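Benzoate 1,2-dioxygenase beta subunit (Burkholderia mallei ATCC 23344, PDB 3E99) probably serves as the small, non-catalytic subunit of the ring-hydroxylating dioxygenase that converts benzoate to its cis-1,2-dihydrodiol. Local coordinates at residues R72-I76 against I159-H163; F13-E17 against A28-Y33; Y126-Y132 against K146-N152. All blocks are in the same frame, centred on the assembly; numbering follows the deposited sequence.

Contact 1. Residues R72-I76 against I159-H163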
loop_
_atom_site.group_PDB
_atom_site.type_symbol
_atom_site.label_atom_id
_atom_site.label_comp_id
_atom_site.label_asym_id
_atom_site.label_seq_id
_atom_site.Cartn_x
_atom_site.Cartn_y
_atom_site.Cartn_z
ATOM N N ARG A 72 3.289 19.531 20.783
ATOM C CA ARG A 72 3.332 18.082 20.837
ATOM C C ARG A 72 4.693 17.568 20.351
ATOM O O ARG A 72 5.243 16.640 20.929
ATOM C CB ARG A 72 2.201 17.492 20.015
ATOM C CG ARG A 72 1.965 16.027 20.270
ATOM C CD ARG A 72 0.760 15.534 19.456
ATOM N NE ARG A 72 -0.486 15.550 20.226
ATOM C CZ ARG A 72 -1.163 14.466 20.607
ATOM N NH1 ARG A 72 -0.724 13.241 20.340
ATOM N NH2 ARG A 72 -2.289 14.610 21.295
ATOM N N VAL A 73 5.225 18.174 19.301
ATOM C CA VAL A 73 6.580 17.823 18.821
ATOM C C VAL A 73 7.614 18.116 19.909
ATOM O O VAL A 73 8.548 17.345 20.083
ATOM C CB VAL A 73 6.914 18.562 17.486
ATOM C CG1 VAL A 73 8.417 18.663 17.256
ATOM C CG2 VAL A 73 6.186 17.929 16.303
ATOM N N PHE A 74 7.457 19.215 20.652
ATOM C CA PHE A 74 8.349 19.515 21.754
ATOM C C PHE A 74 8.305 18.369 22.763
ATOM O O PHE A 74 9.347 17.948 23.227
ATOM C CB PHE A 74 8.018 20.840 22.494
ATOM C CG PHE A 74 9.171 21.325 23.368
ATOM C CD1 PHE A 74 9.319 20.892 24.685
ATOM C CD2 PHE A 74 10.129 22.166 22.833
ATOM C CE1 PHE A 74 10.372 21.296 25.429
ATOM C CE2 PHE A 74 11.185 22.597 23.571
ATOM C CZ PHE A 74 11.315 22.174 24.873
ATOM N N ARG A 75 7.095 17.886 23.113
ATOM C CA ARG A 75 6.962 16.757 24.067
ATOM C C ARG A 75 7.661 15.486 23.546
ATOM O O ARG A 75 8.340 14.788 24.296
ATOM C CB ARG A 75 5.484 16.440 24.420
ATOM C CG ARG A 75 5.356 15.257 25.427
ATOM C CD ARG A 75 3.904 14.759 25.708
ATOM N NE ARG A 75 3.081 14.493 24.511
ATOM C CZ ARG A 75 3.260 13.514 23.601
ATOM N NH1 ARG A 75 4.271 12.653 23.659
ATOM N NH2 ARG A 75 2.407 13.414 22.583
ATOM N N ILE A 76 7.479 15.198 22.273
ATOM C CA ILE A 76 8.119 14.043 21.663
ATOM C C ILE A 76 9.644 14.164 21.739
ATOM O O ILE A 76 10.348 13.217 22.089
ATOM C CB ILE A 76 7.611 13.820 20.231
ATOM C CG1 ILE A 76 6.168 13.236 20.276
ATOM C CG2 ILE A 76 8.572 12.896 19.453
ATOM C CD1 ILE A 76 5.335 13.544 19.068
ATOM N N ILE A 159 -1.548 6.100 20.761
ATOM C CA ILE A 159 -1.293 6.574 19.429
ATOM C C ILE A 159 -0.764 7.975 19.543
ATOM O O ILE A 159 -1.244 8.772 20.317
ATOM C CB ILE A 159 -2.587 6.493 18.536
ATOM C CG1 ILE A 159 -2.234 6.538 17.064
ATOM C CG2 ILE A 159 -3.548 7.603 18.834
ATOM C CD1 ILE A 159 -3.322 6.010 16.150
ATOM N N ASP A 160 0.239 8.287 18.747
ATOM C CA ASP A 160 0.718 9.651 18.669
ATOM C C ASP A 160 0.767 10.094 17.237
ATOM O O ASP A 160 0.526 9.296 16.328
ATOM C CB ASP A 160 2.091 9.724 19.302
ATOM C CG ASP A 160 2.347 11.058 20.001
ATOM O OD1 ASP A 160 1.761 12.081 19.602
ATOM O OD2 ASP A 160 3.133 11.072 20.958
ATOM N N ILE A 161 1.103 11.369 17.042
ATOM C CA ILE A 161 1.139 11.983 15.728
ATOM C C ILE A 161 2.073 11.313 14.724
ATOM O O ILE A 161 1.858 11.391 13.514
ATOM C CB ILE A 161 1.424 13.520 15.829
ATOM C CG1 ILE A 161 2.733 13.822 16.550
ATOM C CG2 ILE A 161 0.296 14.215 16.532
ATOM C CD1 ILE A 161 3.020 15.308 16.557
ATOM N N TYR A 162 3.115 10.637 15.212
ATOM C CA TYR A 162 4.043 9.945 14.295
ATOM C C TYR A 162 3.525 8.606 13.781
ATOM O O TYR A 162 4.201 7.934 12.980
ATOM C CB TYR A 162 5.408 9.792 14.924
ATOM C CG TYR A 162 5.418 9.170 16.281
ATOM C CD1 TYR A 162 5.412 7.783 16.442
ATOM C CD2 TYR A 162 5.499 9.951 17.416
ATOM C CE1 TYR A 162 5.440 7.205 17.706
ATOM C CE2 TYR A 162 5.541 9.367 18.682
ATOM C CZ TYR A 162 5.494 8.018 18.816
ATOM O OH TYR A 162 5.560 7.513 20.077
ATOM N N HIS A 163 2.348 8.194 14.244
ATOM C CA HIS A 163 1.694 6.965 13.766
ATOM C C HIS A 163 0.670 7.197 12.667
ATOM O O HIS A 163 0.187 6.229 12.075
ATOM C CB HIS A 163 0.924 6.283 14.868
ATOM C CG HIS A 163 1.764 5.699 15.933
ATOM N ND1 HIS A 163 1.673 6.114 17.236
ATOM C CD2 HIS A 163 2.691 4.711 15.908
ATOM C CE1 HIS A 163 2.521 5.420 17.976
ATOM N NE2 HIS A 163 3.136 4.546 17.198
#
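A salt-bridge network in which Arg72 and Arg75 of helix 66-82 close on Asp160 fastens the C-terminal tail to the helix in this NTF2-like fold. The two arginines, one helical turn apart, approach the carboxylate in different ways. Arg75 meets it nearly coplanar, with the guanidinium and carboxylate planes 28° apart, and its NH2 lies 2.9 Å from Asp160 OD2 on the syn side. A bend at CG-CD (chi3 49°) turns the otherwise extended Arg75 chain so that this edge of the guanidinium faces the acid. Arg72 has two modelled conformers; in the one described, its guanidinium stands almost perpendicular to the carboxylate, and its NH1 reaches Asp160 OD1 at 2.8 Å from a point 48° out of the carboxylate plane. This bond is therefore less certain than that of Arg75. Outside the contact, Arg72 NE is bonded to Tyr63, and Arg75 NH1 forms a salt bridge with Glu79.

The tail itself also holds the carboxylate: Ile161 N donates to Asp160 OD1 at 2.7 Å on the anti side. The backbone of Asp160 is held separately, by a nearly straight bond of 3.0 Å from Asp160 N to His163 ND1, in the plane of that ring.

Beneath the charges lies an apolar layer. Ile76 CD1 touches Ile161 CG1 at 3.6 Å and reaches the edge of the Tyr162 ring, where CD2 is 4.0 Å away. More loosely, Val73 CG2 stands 4.1 Å from Ile161 CD1, the two side chains crossing at about a right angle; Val73 also packs on Trp26 and Leu30 of helix 26-30.

With Arg75 and Ile161 N directed at it, and Arg72 adding to them in the conformer described, the buried Asp160 is probably a carboxylate whose orientation would be set from both helix and tail.

Contact 2. Residues F13-E17 against A28-Y33; sequences FLYRE and AWLDCY
Glu17 OE2, buried between helix 7-22 and the turn that follows helix 26-30, accepts two hydrogen bonds. Trp29 NE1 donates at 2.9 Å to Glu17 OE2, which accepts through its anti lone pair, with an N-H...O angle of 153°. Tyr33 OH donates to the same Glu17 OE2, also at 2.9 Å, from well above the carboxylate plane (64° out of it), its ring perpendicular to the carboxylate. A bend at CB-CG (chi2 -108°) lays the Glu17 side chain alongside the indole. The other oxygen, OE1, is bonded to Tyr132 OH of the sheet, and Lys146 adds a long, weak ion pair to OE2.

Cys32, on the type I turn from Leu30 to Tyr33, packs against helix 7-22. Its CB touches Phe13 CZ at 3.8 Å and Glu17 CG at 4.0 Å. The sulfur approaches the aromatic ring obliquely, with Cys32 SG 5.2 Å from the Phe13 centroid.

On the exposed side, at Arg16, a water bridges the segments: it donates to Ala28 O at 2.7 Å and accepts from Arg16 NH2. Because Arg16 has two modelled conformers, that half of the bridge is less certain.

Lys146, bonded to the hydroxyls of both Tyr33 and Tyr132, probably polarises them and favours the carboxylate form of Glu17, which links helix 7-22 and the end of helix 26-30 to Tyr132 of strand 122-135.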
loop_
_atom_site.group_PDB
_atom_site.type_symbol
_atom_site.label_atom_id
_atom_site.label_comp_id
_atom_site.label_asym_id
_atom_site.label_seq_id
_atom_site.Cartn_x
_atom_site.Cartn_y
_atom_site.Cartn_z
ATOM N N PHE A 13 3.966 14.899 -2.261
ATOM C CA PHE A 13 3.873 15.606 -1.010
ATOM C C PHE A 13 3.465 14.738 0.170
ATOM O O PHE A 13 4.085 14.813 1.265
ATOM C CB PHE A 13 2.899 16.739 -1.110
ATOM C CG PHE A 13 2.723 17.458 0.177
ATOM C CD1 PHE A 13 3.769 18.184 0.710
ATOM C CD2 PHE A 13 1.530 17.362 0.887
ATOM C CE1 PHE A 13 3.618 18.828 1.900
ATOM C CE2 PHE A 13 1.390 17.990 2.081
ATOM C CZ PHE A 13 2.433 18.709 2.600
ATOM N N LEU A 14 2.441 13.909 -0.031
ATOM C CA LEU A 14 2.011 12.971 0.991
ATOM C C LEU A 14 3.154 12.006 1.392
ATOM O O LEU A 14 3.297 11.665 2.568
ATOM C CB LEU A 14 0.761 12.170 0.564
ATOM C CG LEU A 14 -0.575 12.885 0.285
ATOM C CD1 LEU A 14 -1.673 11.914 -0.209
ATOM C CD2 LEU A 14 -1.004 13.652 1.567
ATOM N N TYR A 15 3.938 11.548 0.411
ATOM C CA TYR A 15 5.010 10.630 0.701
ATOM C C TYR A 15 6.081 11.357 1.511
ATOM O O TYR A 15 6.612 10.804 2.437
ATOM C CB TYR A 15 5.612 10.017 -0.566
ATOM C CG TYR A 15 4.597 9.259 -1.443
ATOM C CD1 TYR A 15 3.346 8.858 -0.951
ATOM C CD2 TYR A 15 4.882 8.994 -2.754
ATOM C CE1 TYR A 15 2.441 8.165 -1.732
ATOM C CE2 TYR A 15 3.982 8.323 -3.570
ATOM C CZ TYR A 15 2.757 7.914 -3.055
ATOM O OH TYR A 15 1.897 7.263 -3.900
ATOM N N ARG A 16 6.404 12.598 1.137
ATOM C CA ARG A 16 7.408 13.364 1.856
ATOM C C ARG A 16 6.963 13.642 3.288
ATOM O O ARG A 16 7.719 13.416 4.227
ATOM C CB ARG A 16 7.687 14.702 1.147
ATOM C CG ARG A 16 8.633 15.576 1.933
ATOM C CD ARG A 16 9.340 16.647 1.108
ATOM N NE ARG A 16 10.365 17.227 1.975
ATOM C CZ ARG A 16 10.209 18.298 2.738
ATOM N NH1 ARG A 16 9.085 19.012 2.710
ATOM N NH2 ARG A 16 11.206 18.673 3.508
ATOM N N GLU A 17 5.737 14.152 3.445
ATOM C CA GLU A 17 5.221 14.472 4.773
ATOM C C GLU A 17 5.314 13.288 5.726
ATOM O O GLU A 17 5.845 13.400 6.831
ATOM C CB GLU A 17 3.817 15.046 4.689
ATOM C CG GLU A 17 3.230 15.503 6.023
ATOM C CD GLU A 17 2.142 14.602 6.554
ATOM O OE1 GLU A 17 1.363 14.026 5.754
ATOM O OE2 GLU A 17 2.071 14.427 7.789
ATOM N N ALA A 28 11.252 19.726 10.065
ATOM C CA ALA A 28 10.884 19.653 8.633
ATOM C C ALA A 28 9.416 19.214 8.441
ATOM O O ALA A 28 8.682 19.746 7.579
ATOM C CB ALA A 28 11.845 18.704 7.896
ATOM N N TRP A 29 8.999 18.249 9.241
ATOM C CA TRP A 29 7.620 17.783 9.267
ATOM C C TRP A 29 6.637 18.921 9.594
ATOM O O TRP A 29 5.633 19.073 8.924
ATOM C CB TRP A 29 7.434 16.636 10.249
ATOM C CG TRP A 29 5.983 16.159 10.298
ATOM C CD1 TRP A 29 5.303 15.428 9.355
ATOM C CD2 TRP A 29 5.044 16.455 11.335
ATOM N NE1 TRP A 29 4.007 15.223 9.759
ATOM C CE2 TRP A 29 3.816 15.859 10.968
ATOM C CE3 TRP A 29 5.133 17.141 12.553
ATOM C CZ2 TRP A 29 2.685 15.915 11.777
ATOM C CZ3 TRP A 29 3.985 17.248 13.363
ATOM C CH2 TRP A 29 2.753 16.633 12.944
ATOM N N LEU A 30 6.910 19.676 10.652
ATOM C CA LEU A 30 6.058 20.788 11.027
ATOM C C LEU A 30 5.950 21.758 9.900
ATOM O O LEU A 30 4.910 22.373 9.747
ATOM C CB LEU A 30 6.576 21.514 12.289
ATOM C CG LEU A 30 6.329 20.760 13.593
ATOM C CD1 LEU A 30 7.274 21.227 14.738
ATOM C CD2 LEU A 30 4.849 20.769 13.999
ATOM N N ASP A 31 7.021 21.930 9.124
ATOM C CA ASP A 31 6.973 22.871 7.999
ATOM C C ASP A 31 6.120 22.419 6.828
ATOM O O ASP A 31 5.930 23.190 5.903
ATOM C CB ASP A 31 8.373 23.207 7.488
ATOM C CG ASP A 31 9.050 24.279 8.315
ATOM O OD1 ASP A 31 8.346 25.082 8.986
ATOM O OD2 ASP A 31 10.296 24.301 8.277
ATOM N N CYS A 32 5.584 21.203 6.870
ATOM C CA CYS A 32 4.602 20.773 5.867
ATOM C C CYS A 32 3.219 21.284 6.201
ATOM O O CYS A 32 2.287 21.075 5.392
ATOM C CB CYS A 32 4.529 19.230 5.781
ATOM S SG CYS A 32 6.060 18.463 5.282
ATOM N N TYR A 33 3.082 21.914 7.380
ATOM C CA TYR A 33 1.807 22.408 7.887
ATOM C C TYR A 33 1.759 23.929 7.941
ATOM O O TYR A 33 2.687 24.572 8.415
ATOM C CB TYR A 33 1.469 21.852 9.287
ATOM C CG TYR A 33 1.171 20.347 9.269
ATOM C CD1 TYR A 33 2.195 19.416 9.177
ATOM C CD2 TYR A 33 -0.135 19.871 9.352
ATOM C CE1 TYR A 33 1.927 18.044 9.168
ATOM C CE2 TYR A 33 -0.414 18.510 9.357
ATOM C CZ TYR A 33 0.601 17.599 9.211
ATOM O OH TYR A 33 0.300 16.234 9.212
HETATM O O HOH W 1 9.644 20.511 5.181
#

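Contact 3. Residues Y126-Y132 against K146-N152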
loop_
_atom_site.group_PDB
_atom_site.type_symbol
_atom_site.label_atom_id
_atom_site.label_comp_id
_atom_site.label_asym_id
_atom_site.label_seq_id
_atom_site.Cartn_x
_atom_site.Cartn_y
_atom_site.Cartn_z
ATOM N N TYR A 126 -1.632 0.545 12.802
ATOM C CA TYR A 126 -2.661 1.553 12.888
ATOM C C TYR A 126 -3.133 1.740 11.466
ATOM O O TYR A 126 -2.321 1.788 10.571
ATOM C CB TYR A 126 -2.070 2.856 13.385
ATOM C CG TYR A 126 -1.406 2.715 14.721
ATOM C CD1 TYR A 126 -2.120 2.890 15.881
ATOM C CD2 TYR A 126 -0.060 2.346 14.813
ATOM C CE1 TYR A 126 -1.498 2.742 17.125
ATOM C CE2 TYR A 126 0.552 2.166 16.031
ATOM C CZ TYR A 126 -0.162 2.379 17.183
ATOM O OH TYR A 126 0.471 2.210 18.396
ATOM N N PHE A 127 -4.438 1.820 11.259
ATOM C CA PHE A 127 -4.935 1.998 9.917
ATOM C C PHE A 127 -6.214 2.790 9.898
ATOM O O PHE A 127 -6.898 2.891 10.899
ATOM C CB PHE A 127 -5.097 0.669 9.227
ATOM C CG PHE A 127 -6.248 -0.176 9.744
ATOM C CD1 PHE A 127 -6.044 -1.065 10.789
ATOM C CD2 PHE A 127 -7.491 -0.126 9.153
ATOM C CE1 PHE A 127 -7.073 -1.863 11.252
ATOM C CE2 PHE A 127 -8.529 -0.934 9.620
ATOM C CZ PHE A 127 -8.294 -1.781 10.686
ATOM N N GLY A 128 -6.483 3.407 8.759
ATOM C CA GLY A 128 -7.684 4.183 8.600
ATOM C C GLY A 128 -7.676 5.031 7.354
ATOM O O GLY A 128 -7.028 4.670 6.343
HETATM N N MSE A 129 -8.435 6.126 7.411
HETATM C CA MSE A 129 -8.592 7.039 6.294
HETATM C C MSE A 129 -8.217 8.434 6.754
HETATM O O MSE A 129 -8.315 8.772 7.950
HETATM C CB MSE A 129 -10.049 6.975 5.843
HETATM C CG MSE A 129 -10.481 8.007 4.910
HETATM SE SE MSE A 129 -11.169 9.538 5.889
HETATM C CE MSE A 129 -11.346 10.336 4.421
ATOM N N SER A 130 -7.781 9.249 5.814
ATOM C CA SER A 130 -7.499 10.632 6.086
ATOM C C SER A 130 -7.994 11.500 4.952
ATOM O O SER A 130 -8.079 11.016 3.809
ATOM C CB SER A 130 -5.983 10.838 6.310
ATOM O OG SER A 130 -5.618 10.332 7.571
ATOM N N ARG A 131 -8.382 12.738 5.302
ATOM C CA ARG A 131 -8.685 13.803 4.372
ATOM C C ARG A 131 -7.747 14.975 4.621
ATOM O O ARG A 131 -7.604 15.469 5.732
ATOM C CB ARG A 131 -10.158 14.249 4.484
ATOM C CG ARG A 131 -10.541 15.302 3.491
ATOM C CD ARG A 131 -12.052 15.581 3.454
ATOM N NE ARG A 131 -12.769 14.451 2.858
ATOM C CZ ARG A 131 -13.511 13.556 3.536
ATOM N NH1 ARG A 131 -13.684 13.656 4.840
ATOM N NH2 ARG A 131 -14.082 12.561 2.880
ATOM N N TYR A 132 -7.062 15.400 3.575
ATOM C CA TYR A 132 -6.181 16.558 3.639
ATOM C C TYR A 132 -6.694 17.670 2.704
ATOM O O TYR A 132 -7.096 17.389 1.586
ATOM C CB TYR A 132 -4.779 16.190 3.181
ATOM C CG TYR A 132 -3.833 15.529 4.153
ATOM C CD1 TYR A 132 -4.276 14.664 5.145
ATOM C CD2 TYR A 132 -2.445 15.633 3.936
ATOM C CE1 TYR A 132 -3.363 14.028 5.986
ATOM C CE2 TYR A 132 -1.533 14.958 4.726
ATOM C CZ TYR A 132 -1.984 14.181 5.759
ATOM O OH TYR A 132 -1.058 13.536 6.552
ATOM N N LYS A 146 -6.082 18.684 8.291
ATOM C CA LYS A 146 -5.923 17.251 8.354
ATOM C C LYS A 146 -6.987 16.615 9.256
ATOM O O LYS A 146 -7.164 16.979 10.411
ATOM C CB LYS A 146 -4.513 16.889 8.801
ATOM C CG LYS A 146 -4.289 15.400 9.100
ATOM C CD LYS A 146 -2.852 15.114 9.101
ATOM C CE LYS A 146 -2.557 13.688 9.625
ATOM N NZ LYS A 146 -1.100 13.352 9.364
ATOM N N TYR A 147 -7.698 15.643 8.683
ATOM C CA TYR A 147 -8.739 14.893 9.337
ATOM C C TYR A 147 -8.356 13.425 9.205
ATOM O O TYR A 147 -8.100 12.947 8.085
ATOM C CB TYR A 147 -10.049 15.138 8.597
ATOM C CG TYR A 147 -11.216 14.316 9.054
ATOM C CD1 TYR A 147 -11.889 14.629 10.223
ATOM C CD2 TYR A 147 -11.674 13.253 8.290
ATOM C CE1 TYR A 147 -12.982 13.912 10.629
ATOM C CE2 TYR A 147 -12.771 12.517 8.694
ATOM C CZ TYR A 147 -13.421 12.846 9.860
ATOM O OH TYR A 147 -14.525 12.103 10.248
ATOM N N VAL A 148 -8.321 12.728 10.331
ATOM C CA VAL A 148 -7.848 11.355 10.397
ATOM C C VAL A 148 -8.874 10.516 11.098
ATOM O O VAL A 148 -9.216 10.790 12.246
ATOM C CB VAL A 148 -6.545 11.215 11.210
ATOM C CG1 VAL A 148 -6.086 9.737 11.242
ATOM C CG2 VAL A 148 -5.465 12.091 10.680
ATOM N N VAL A 149 -9.331 9.494 10.417
ATOM C CA VAL A 149 -10.188 8.441 10.966
ATOM C C VAL A 149 -9.344 7.191 11.258
ATOM O O VAL A 149 -8.833 6.503 10.332
ATOM C CB VAL A 149 -11.344 8.163 9.965
ATOM C CG1 VAL A 149 -12.283 7.024 10.424
ATOM C CG2 VAL A 149 -12.110 9.466 9.757
ATOM N N LEU A 150 -9.155 6.928 12.556
ATOM C CA LEU A 150 -8.478 5.713 13.007
ATOM C C LEU A 150 -9.494 4.621 13.148
ATOM O O LEU A 150 -10.405 4.680 13.995
ATOM C CB LEU A 150 -7.796 5.923 14.334
ATOM C CG LEU A 150 -7.113 4.724 14.976
ATOM C CD1 LEU A 150 -5.891 4.346 14.203
ATOM C CD2 LEU A 150 -6.796 5.087 16.400
ATOM N N LYS A 151 -9.336 3.586 12.346
ATOM C CA LYS A 151 -10.295 2.513 12.383
ATOM C C LYS A 151 -10.080 1.482 13.480
ATOM O O LYS A 151 -11.053 0.933 13.981
ATOM C CB LYS A 151 -10.471 1.868 11.012
ATOM C CG LYS A 151 -11.211 2.770 10.028
ATOM C CD LYS A 151 -11.435 2.125 8.674
ATOM C CE LYS A 151 -12.305 3.046 7.824
ATOM N NZ LYS A 151 -12.604 2.568 6.468
ATOM N N ASN A 152 -8.837 1.220 13.871
ATOM C CA ASN A 152 -8.607 0.270 14.946
ATOM C C ASN A 152 -8.301 1.050 16.204
ATOM O O ASN A 152 -7.166 1.156 16.638
ATOM C CB ASN A 152 -7.541 -0.787 14.594
ATOM C CG ASN A 152 -6.167 -0.202 14.349
ATOM O OD1 ASN A 152 -5.993 0.837 13.697
ATOM N ND2 ASN A 152 -5.189 -0.863 14.877
#
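Tyr132 and Lys146 pack tightly on the buried face of this strand pair, whereas Arg131 and Tyr147, on the reverse face, meet loosely and are partly exposed. On the tight side the two chains run side by side in the same direction. The extended Lys146 chain brings its CD to 3.3 Å from Tyr132 CE1 and lets NZ donate to Tyr132 OH at 2.8 Å. That hydroxyl is also bonded to Glu17, and Lys146 NZ to the backbone oxygen of Ile164 at the C terminus. Two pairs along, on the same face, Val148 CG2 sits 3.6 Å from Ser130 OG.

The segments belong to the hairpin of strands 122-135 and 142-150, central in the curved sheet of the NTF2-like fold, and their axes stand at 162°, close to antiparallel. Reciprocal backbone bonds join Met129 with Val149 and Arg131 with Tyr147, the hydrogen-bonded pairs. At Gly128, which has no side chain to intervene, CA comes within 3.1 Å of Val149 O in a CH...O contact.

The looser face has wider spacings. The selenium of Met129, a selenomethionine, lies 4.0 Å from Val149 CG2. Arg131 NH1 is equally far, 4.0 Å, from Tyr147 CD2, with guanidinium and ring planes 24° apart and the approach oblique; the stronger tie of Arg131 is its salt bridge to Glu100.

Beyond the regular pairing, Asn152 OD1 accepts from Phe127 N at 3.1 Å, while Asn152 ND2 is hydrogen-bonded to the backbone oxygen of Ser125. The Phe127 ring, placed by chi1 71° between its own backbone N and carbonyl carbon, lies nearly parallel to the Asn152 amide, and its CE1 is 3.5 Å from Asn152 CB. Here Lys151 NZ leads away to bond Thr90 O of the third subunit.

How the contacts relate
From the N terminus, contact 2 closes first, folding helix 7-22 back on helix 26-30 with ten residues between, most of them helical. Contact 1 opens later, on helix 66-82, and shuts only when the tail at 159-163 returns to it, with 82 residues between. Contact 3, the hairpin pairing of 126-132 with 146-152, is nested inside that long loop. The three also touch one another. Ile161 of the tail and Val73 of helix 66-82 both pack on Trp29, joining tail and helix to helix 26-30. His163 and Ile159 lie against Tyr126 of contact 3, bringing the tail onto the sheet, while Leu14 of contact 2 packs on Tyr132, setting the first helix on the same sheet.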